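Local atomic coordinates of Rep (Escherichia coli, PDB entry 3VW4), a protein that initiates replication of plasmid ColE2-P9 by binding the replication origin and unwinding its duplex, the present chain being its DNA-binding domain. Residues R9-L13 and L50-L54; V17-A21 and W35-V39. One frame throughout, in Å; residues are numbered along the deposited sequence.

Contact 1 of 2, residues R9-L13 and L50-L54. With SO4 (sulfate ion), chain G; nucleotides of chain D.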
loop_
_atom_site.group_PDB
_atom_site.type_symbol
_atom_site.label_atom_id
_atom_site.label_comp_id
_atom_site.label_asym_id
_atom_site.label_seq_id
_atom_site.Cartn_x
_atom_site.Cartn_y
_atom_site.Cartn_z
ATOM N N ARG A 9 -24.638 -10.990 4.315
ATOM C CA ARG A 9 -23.796 -11.420 3.234
ATOM C C ARG A 9 -23.411 -10.188 2.421
ATOM O O ARG A 9 -22.241 -10.039 1.989
ATOM C CB ARG A 9 -24.512 -12.444 2.425
ATOM C CG ARG A 9 -24.706 -13.724 3.172
ATOM C CD ARG A 9 -25.669 -14.571 2.396
ATOM N NE ARG A 9 -27.026 -14.171 2.724
ATOM C CZ ARG A 9 -28.149 -14.694 2.216
ATOM N NH1 ARG A 9 -28.139 -15.696 1.306
ATOM N NH2 ARG A 9 -29.308 -14.218 2.649
ATOM N N ASN A 10 -24.351 -9.261 2.279
ATOM C CA ASN A 10 -24.027 -8.043 1.590
ATOM C C ASN A 10 -22.766 -7.409 2.196
ATOM O O ASN A 10 -21.763 -7.196 1.498
ATOM C CB ASN A 10 -25.211 -7.095 1.503
ATOM C CG ASN A 10 -24.900 -5.890 0.660
ATOM O OD1 ASN A 10 -24.006 -5.059 1.021
ATOM N ND2 ASN A 10 -25.604 -5.754 -0.462
ATOM N N TYR A 11 -22.806 -7.131 3.484
ATOM C CA TYR A 11 -21.654 -6.638 4.221
ATOM C C TYR A 11 -20.364 -7.374 3.835
ATOM O O TYR A 11 -19.342 -6.842 3.394
ATOM C CB TYR A 11 -21.930 -6.796 5.721
ATOM C CG TYR A 11 -20.888 -6.225 6.662
ATOM C CD1 TYR A 11 -19.730 -6.950 7.001
ATOM C CD2 TYR A 11 -21.059 -4.981 7.241
ATOM C CE1 TYR A 11 -18.765 -6.432 7.856
ATOM C CE2 TYR A 11 -20.097 -4.452 8.089
ATOM C CZ TYR A 11 -18.957 -5.174 8.387
ATOM O OH TYR A 11 -18.038 -4.632 9.271
ATOM N N HIS A 12 -20.437 -8.641 4.004
ATOM C CA HIS A 12 -19.284 -9.425 3.875
ATOM C C HIS A 12 -18.736 -9.273 2.492
ATOM O O HIS A 12 -17.519 -9.119 2.303
ATOM C CB HIS A 12 -19.708 -10.832 4.111
ATOM C CG HIS A 12 -18.657 -11.777 3.820
ATOM N ND1 HIS A 12 -18.624 -12.502 2.638
ATOM C CD2 HIS A 12 -17.506 -12.069 4.521
ATOM C CE1 HIS A 12 -17.523 -13.266 2.644
ATOM N NE2 HIS A 12 -16.832 -12.986 3.799
ATOM N N LEU A 13 -19.602 -9.325 1.497
ATOM C CA LEU A 13 -19.122 -9.070 0.171
ATOM C C LEU A 13 -18.597 -7.631 0.022
ATOM O O LEU A 13 -17.544 -7.446 -0.553
ATOM C CB LEU A 13 -20.192 -9.376 -0.857
ATOM C CG LEU A 13 -20.342 -10.739 -1.530
ATOM C CD1 LEU A 13 -19.439 -11.882 -1.095
ATOM C CD2 LEU A 13 -21.775 -11.105 -1.395
ATOM N N LEU A 50 -20.142 -18.600 -0.733
ATOM C CA LEU A 50 -21.090 -18.676 0.362
ATOM C C LEU A 50 -21.959 -19.873 0.179
ATOM O O LEU A 50 -22.282 -20.222 -0.941
ATOM C CB LEU A 50 -22.006 -17.467 0.352
ATOM C CG LEU A 50 -21.320 -16.143 0.595
ATOM C CD1 LEU A 50 -22.276 -14.978 0.370
ATOM C CD2 LEU A 50 -20.690 -16.148 1.982
ATOM N N PRO A 51 -22.386 -20.482 1.279
ATOM C CA PRO A 51 -23.272 -21.607 1.201
ATOM C C PRO A 51 -24.591 -21.232 0.486
ATOM O O PRO A 51 -25.150 -22.058 -0.267
ATOM C CB PRO A 51 -23.511 -21.953 2.681
ATOM C CG PRO A 51 -22.352 -21.401 3.402
ATOM C CD PRO A 51 -22.053 -20.139 2.673
ATOM N N VAL A 52 -25.099 -20.020 0.740
ATOM C CA VAL A 52 -26.292 -19.565 0.072
ATOM C C VAL A 52 -26.003 -18.262 -0.590
ATOM O O VAL A 52 -26.268 -17.213 -0.051
ATOM C CB VAL A 52 -27.515 -19.456 0.991
ATOM C CG1 VAL A 52 -28.753 -19.269 0.148
ATOM C CG2 VAL A 52 -27.695 -20.722 1.816
ATOM N N PRO A 53 -25.478 -18.318 -1.807
ATOM C CA PRO A 53 -25.042 -17.096 -2.535
ATOM C C PRO A 53 -26.191 -16.121 -2.762
ATOM O O PRO A 53 -27.321 -16.524 -2.933
ATOM C CB PRO A 53 -24.611 -17.639 -3.887
ATOM C CG PRO A 53 -24.484 -19.102 -3.678
ATOM C CD PRO A 53 -25.429 -19.515 -2.645
ATOM N N LEU A 54 -25.901 -14.832 -2.792
ATOM C CA LEU A 54 -26.860 -13.828 -3.239
ATOM C C LEU A 54 -27.132 -13.928 -4.741
ATOM O O LEU A 54 -26.423 -14.582 -5.468
ATOM C CB LEU A 54 -26.289 -12.477 -2.956
ATOM C CG LEU A 54 -26.617 -11.978 -1.570
ATOM C CD1 LEU A 54 -27.158 -12.936 -0.528
ATOM C CD2 LEU A 54 -25.418 -11.219 -1.038
HETATM S S SO4 G . -28.433 -12.275 5.551
HETATM O O1 SO4 G . -28.262 -10.956 6.277
HETATM O O2 SO4 G . -29.750 -12.548 4.962
HETATM O O3 SO4 G . -27.310 -12.388 4.497
HETATM O O4 SO4 G . -28.210 -13.530 6.323
ATOM P P DG D 1 -22.268 5.028 0.095
ATOM O OP1 DG D 1 -23.751 5.165 -0.136
ATOM O OP2 DG D 1 -21.286 5.290 -1.042
ATOM O "O5'" DG D 1 -21.745 5.571 1.518
ATOM C "C5'" DG D 1 -22.421 5.335 2.772
ATOM C "C4'" DG D 1 -21.887 4.097 3.454
ATOM O "O4'" DG D 1 -22.433 2.915 2.831
ATOM C "C3'" DG D 1 -20.367 3.913 3.480
ATOM O "O3'" DG D 1 -19.941 3.916 4.844
ATOM C "C2'" DG D 1 -20.125 2.509 2.930
ATOM C "C1'" DG D 1 -21.487 1.861 2.825
ATOM N N9 DG D 1 -21.720 1.106 1.603
ATOM C C8 DG D 1 -21.679 1.594 0.319
ATOM N N7 DG D 1 -22.022 0.709 -0.578
ATOM C C5 DG D 1 -22.354 -0.418 0.164
ATOM C C6 DG D 1 -22.746 -1.719 -0.261
ATOM O O6 DG D 1 -22.943 -2.130 -1.405
ATOM N N1 DG D 1 -22.959 -2.565 0.813
ATOM C C2 DG D 1 -22.786 -2.223 2.130
ATOM N N2 DG D 1 -23.033 -3.198 3.022
ATOM N N3 DG D 1 -22.373 -1.033 2.541
ATOM C C4 DG D 1 -22.206 -0.178 1.514
#
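Leu50 follows directly on helix 32-49, and its CA-to-CB bond points toward the helical segment 9-13. Its CD1 lies 3.9 Å from Arg9 CG and 4.3 Å from Leu13 CD2, while its CD2 is 4.2 Å from His12 ND1. A branched leucine suits this place because it can meet several side chains of one helical face. Val52 brings a polar element: Arg9 NH1 donates a hydrogen bond to Val52 O (2.8 Å). The long arginine spans the gap to a backbone carbonyl, which needs no particular side chain at position 52. The loop linking helices 32-49 and 56-73, in the helical region that matches the primase C-terminal 1 family in part, lies against the beginning of helix 7-24. Past Pro53, which touches Asn47 though its CA-to-CB bond points away from segment 9-13, comes Leu54, its backbone N hydrogen-bonded to Asn47 OD1. Leu54 CD1 covers one face of the Arg9 guanidinium, 3.4 Å from CZ, and Leu54 CD2 meets Leu13 CD2 at 3.7 Å, so leucine serves both a flat cation and a buried apolar partner. NE and NH2 of Arg9 donate hydrogen bonds to a sulfate ion, probably from the crystallisation liquor, NE to O3 (2.5 Å) and NH2 to O2 (2.9 Å). One residue on, Asn10, its ND2 bonded to Glu58 OE2, accepts at OD1 hydrogen bonds from N1 (2.7 Å) and N2 (2.9 Å) of DG1 of chain D; occupying this pairing edge is consistent with a base unpaired in the unwound origin.

Contact 2 of 2, residues V17-A21 and W35-V39. With nucleotides of chain D; nucleotides of chain C.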
loop_
_atom_site.group_PDB
_atom_site.type_symbol
_atom_site.label_atom_id
_atom_site.label_comp_id
_atom_site.label_asym_id
_atom_site.label_seq_id
_atom_site.Cartn_x
_atom_site.Cartn_y
_atom_site.Cartn_z
ATOM N N VAL A 17 -14.432 -7.253 -0.996
ATOM C CA VAL A 17 -14.115 -6.696 -2.269
ATOM C C VAL A 17 -13.600 -5.215 -2.212
ATOM O O VAL A 17 -12.733 -4.810 -3.020
ATOM C CB VAL A 17 -15.347 -6.837 -3.196
ATOM C CG1 VAL A 17 -15.215 -6.035 -4.468
ATOM C CG2 VAL A 17 -15.588 -8.280 -3.526
ATOM N N ARG A 18 -14.121 -4.383 -1.306
ATOM C CA ARG A 18 -13.704 -2.992 -1.389
ATOM C C ARG A 18 -12.213 -2.907 -1.062
ATOM O O ARG A 18 -11.480 -2.134 -1.631
ATOM C CB ARG A 18 -14.614 -2.078 -0.533
ATOM C CG ARG A 18 -14.289 -2.015 0.954
ATOM C CD ARG A 18 -15.259 -1.110 1.658
ATOM N NE ARG A 18 -15.218 -1.419 3.055
ATOM C CZ ARG A 18 -14.407 -0.822 3.922
ATOM N NH1 ARG A 18 -13.558 0.137 3.526
ATOM N NH2 ARG A 18 -14.444 -1.205 5.174
ATOM N N LYS A 19 -11.771 -3.782 -0.185
ATOM C CA LYS A 19 -10.394 -3.755 0.270
ATOM C C LYS A 19 -9.463 -4.226 -0.840
ATOM O O LYS A 19 -8.308 -3.761 -0.953
ATOM C CB LYS A 19 -10.189 -4.605 1.529
ATOM C CG LYS A 19 -10.072 -3.837 2.861
ATOM C CD LYS A 19 -11.408 -3.901 3.640
ATOM C CE LYS A 19 -11.277 -4.234 5.168
ATOM N NZ LYS A 19 -10.644 -3.142 6.020
ATOM N N TRP A 20 -9.982 -5.162 -1.638
ATOM C CA TRP A 20 -9.254 -5.732 -2.756
ATOM C C TRP A 20 -9.159 -4.681 -3.852
ATOM O O TRP A 20 -8.083 -4.370 -4.291
ATOM C CB TRP A 20 -9.958 -6.983 -3.210
ATOM C CG TRP A 20 -9.615 -7.375 -4.642
ATOM C CD1 TRP A 20 -8.605 -8.238 -5.088
ATOM C CD2 TRP A 20 -10.261 -6.906 -5.864
ATOM N NE1 TRP A 20 -8.628 -8.319 -6.424
ATOM C CE2 TRP A 20 -9.592 -7.577 -6.952
ATOM C CE3 TRP A 20 -11.293 -6.058 -6.132
ATOM C CZ2 TRP A 20 -9.934 -7.375 -8.248
ATOM C CZ3 TRP A 20 -11.647 -5.852 -7.456
ATOM C CH2 TRP A 20 -10.939 -6.476 -8.506
ATOM N N ALA A 21 -10.285 -4.124 -4.277
ATOM C CA ALA A 21 -10.318 -3.040 -5.205
ATOM C C ALA A 21 -9.440 -1.808 -4.955
ATOM O O ALA A 21 -8.976 -1.192 -5.933
ATOM C CB ALA A 21 -11.718 -2.588 -5.384
ATOM N N TRP A 35 -13.436 -1.752 -15.499
ATOM C CA TRP A 35 -13.322 -1.807 -14.070
ATOM C C TRP A 35 -14.649 -2.244 -13.478
ATOM O O TRP A 35 -14.726 -2.979 -12.524
ATOM C CB TRP A 35 -12.938 -0.396 -13.627
ATOM C CG TRP A 35 -12.740 -0.270 -12.146
ATOM C CD1 TRP A 35 -13.314 0.668 -11.294
ATOM C CD2 TRP A 35 -11.851 -1.090 -11.309
ATOM N NE1 TRP A 35 -12.879 0.456 -10.002
ATOM C CE2 TRP A 35 -12.002 -0.615 -9.967
ATOM C CE3 TRP A 35 -11.007 -2.179 -11.547
ATOM C CZ2 TRP A 35 -11.359 -1.194 -8.931
ATOM C CZ3 TRP A 35 -10.348 -2.766 -10.465
ATOM C CH2 TRP A 35 -10.520 -2.264 -9.199
ATOM N N LEU A 36 -15.739 -1.819 -14.078
ATOM C CA LEU A 36 -17.029 -2.126 -13.491
ATOM C C LEU A 36 -17.178 -3.612 -13.604
ATOM O O LEU A 36 -17.552 -4.257 -12.615
ATOM C CB LEU A 36 -18.134 -1.451 -14.225
ATOM C CG LEU A 36 -19.440 -1.131 -13.547
ATOM C CD1 LEU A 36 -20.547 -1.313 -14.586
ATOM C CD2 LEU A 36 -19.701 -1.944 -12.283
ATOM N N ASP A 37 -16.873 -4.169 -14.785
ATOM C CA ASP A 37 -17.009 -5.584 -14.972
ATOM C C ASP A 37 -16.049 -6.342 -14.043
ATOM O O ASP A 37 -16.473 -7.270 -13.331
ATOM C CB ASP A 37 -16.877 -5.935 -16.423
ATOM C CG ASP A 37 -18.072 -5.406 -17.286
ATOM O OD1 ASP A 37 -19.218 -5.027 -16.708
ATOM O OD2 ASP A 37 -17.890 -5.413 -18.608
ATOM N N ALA A 38 -14.829 -5.823 -13.920
ATOM C CA ALA A 38 -13.839 -6.437 -13.061
ATOM C C ALA A 38 -14.316 -6.618 -11.611
ATOM O O ALA A 38 -14.135 -7.737 -11.046
ATOM C CB ALA A 38 -12.507 -5.732 -13.094
ATOM N N VAL A 39 -14.920 -5.580 -11.029
ATOM C CA VAL A 39 -15.225 -5.609 -9.640
ATOM C C VAL A 39 -16.439 -6.508 -9.389
ATOM O O VAL A 39 -16.381 -7.438 -8.543
ATOM C CB VAL A 39 -15.481 -4.211 -9.169
ATOM C CG1 VAL A 39 -16.235 -4.176 -7.837
ATOM C CG2 VAL A 39 -14.151 -3.487 -9.144
ATOM P P DA D 2 -18.698 4.794 5.223
ATOM O OP1 DA D 2 -18.648 4.787 6.675
ATOM O OP2 DA D 2 -18.958 6.038 4.412
ATOM O "O5'" DA D 2 -17.234 4.233 4.832
ATOM C "C5'" DA D 2 -16.782 2.875 5.092
ATOM C "C4'" DA D 2 -15.396 2.657 4.504
ATOM O "O4'" DA D 2 -15.431 2.324 3.084
ATOM C "C3'" DA D 2 -14.447 3.844 4.554
ATOM O "O3'" DA D 2 -13.168 3.308 4.365
ATOM C "C2'" DA D 2 -14.856 4.607 3.306
ATOM C "C1'" DA D 2 -15.137 3.491 2.308
ATOM N N9 DA D 2 -16.234 3.666 1.356
ATOM C C8 DA D 2 -17.372 4.424 1.415
ATOM N N7 DA D 2 -18.153 4.289 0.367
ATOM C C5 DA D 2 -17.519 3.321 -0.398
ATOM C C6 DA D 2 -17.873 2.675 -1.593
ATOM N N6 DA D 2 -18.982 2.949 -2.293
ATOM N N1 DA D 2 -17.015 1.758 -2.087
ATOM C C2 DA D 2 -15.880 1.521 -1.425
ATOM N N3 DA D 2 -15.452 2.036 -0.281
ATOM C C4 DA D 2 -16.336 2.930 0.195
ATOM P P DT C 20 -4.631 -4.724 5.975
ATOM O OP1 DT C 20 -3.924 -3.881 4.964
ATOM O OP2 DT C 20 -5.757 -5.574 5.527
ATOM O "O5'" DT C 20 -3.583 -5.671 6.730
ATOM C "C5'" DT C 20 -2.140 -5.524 6.593
ATOM C "C4'" DT C 20 -1.626 -6.208 5.343
ATOM O "O4'" DT C 20 -2.724 -6.809 4.624
ATOM C "C3'" DT C 20 -0.946 -5.275 4.343
ATOM O "O3'" DT C 20 0.467 -5.315 4.545
ATOM C "C2'" DT C 20 -1.256 -5.896 2.992
ATOM C "C1'" DT C 20 -2.416 -6.864 3.239
ATOM N N1 DT C 20 -3.669 -6.600 2.471
ATOM C C2 DT C 20 -4.452 -7.682 2.119
ATOM O O2 DT C 20 -4.181 -8.833 2.431
ATOM N N3 DT C 20 -5.578 -7.364 1.394
ATOM C C4 DT C 20 -5.989 -6.102 0.992
ATOM O O4 DT C 20 -7.030 -5.974 0.351
ATOM C C5 DT C 20 -5.118 -5.013 1.391
ATOM C C7 DT C 20 -5.479 -3.611 1.000
ATOM C C6 DT C 20 -4.021 -5.313 2.103
#
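Helices 7-24 and 32-49 cross here within the helical bundle they form with helix 56-73, the short segments 17-21 and 35-39 running at 134° to each other. At 12.0 Å the local axes are well separated, a gap that calls for large side chains, and two tryptophans reach into it. The indole of Trp35 projects from its helix so that CZ2 lies 3.8 Å from Ala21 CB: the single methyl of alanine leaves the hollow that a bulky six-membered ring can occupy. Trp20 fills the neighbouring space. Its six-membered ring runs nearly parallel to that of Trp35 (11° between planes), yet the centroids are 5.9 Å apart and the rings are slid apart, barely overlapping, with Trp20 CZ3 4.1 Å from Trp35 CH2. Val39 wedges between the helices, CG2 3.8 Å from Trp20 CZ3 at the edge of the indole and CG1 4.0 Å from Val17 CG1. Ile66 of helix 56-73 packs on Val17 and Ala21, and Trp35 NE1 is hydrogen-bonded to Thr70 OG1. The CA-to-CB bond of Arg18 points away from segment 35-39; its guanidinium, held by Glu15 (salt bridge) and Tyr22 OH, presents one face to DA2 of chain D, NH1 2.9 Å from O4'.

In the fold
From the N terminus the chain enters helix 7-24, which supplies the first segment of both contacts: 9-13 near its beginning, then 17-21 further along. After the connection 25-31 into helix 32-49, contact 2 closes the shorter loop, with 13 residues between its segments. The chain then runs to the end of that helix, where 50-54 returns to 9-13 and contact 1 closes a larger loop of 36 intervening residues that encloses the first. The loops therefore nest without crossing. With centres about 16 Å apart, the two contacts fasten helix 7-24 at separate levels, to helix 32-49 and to the connection leading into helix 56-73.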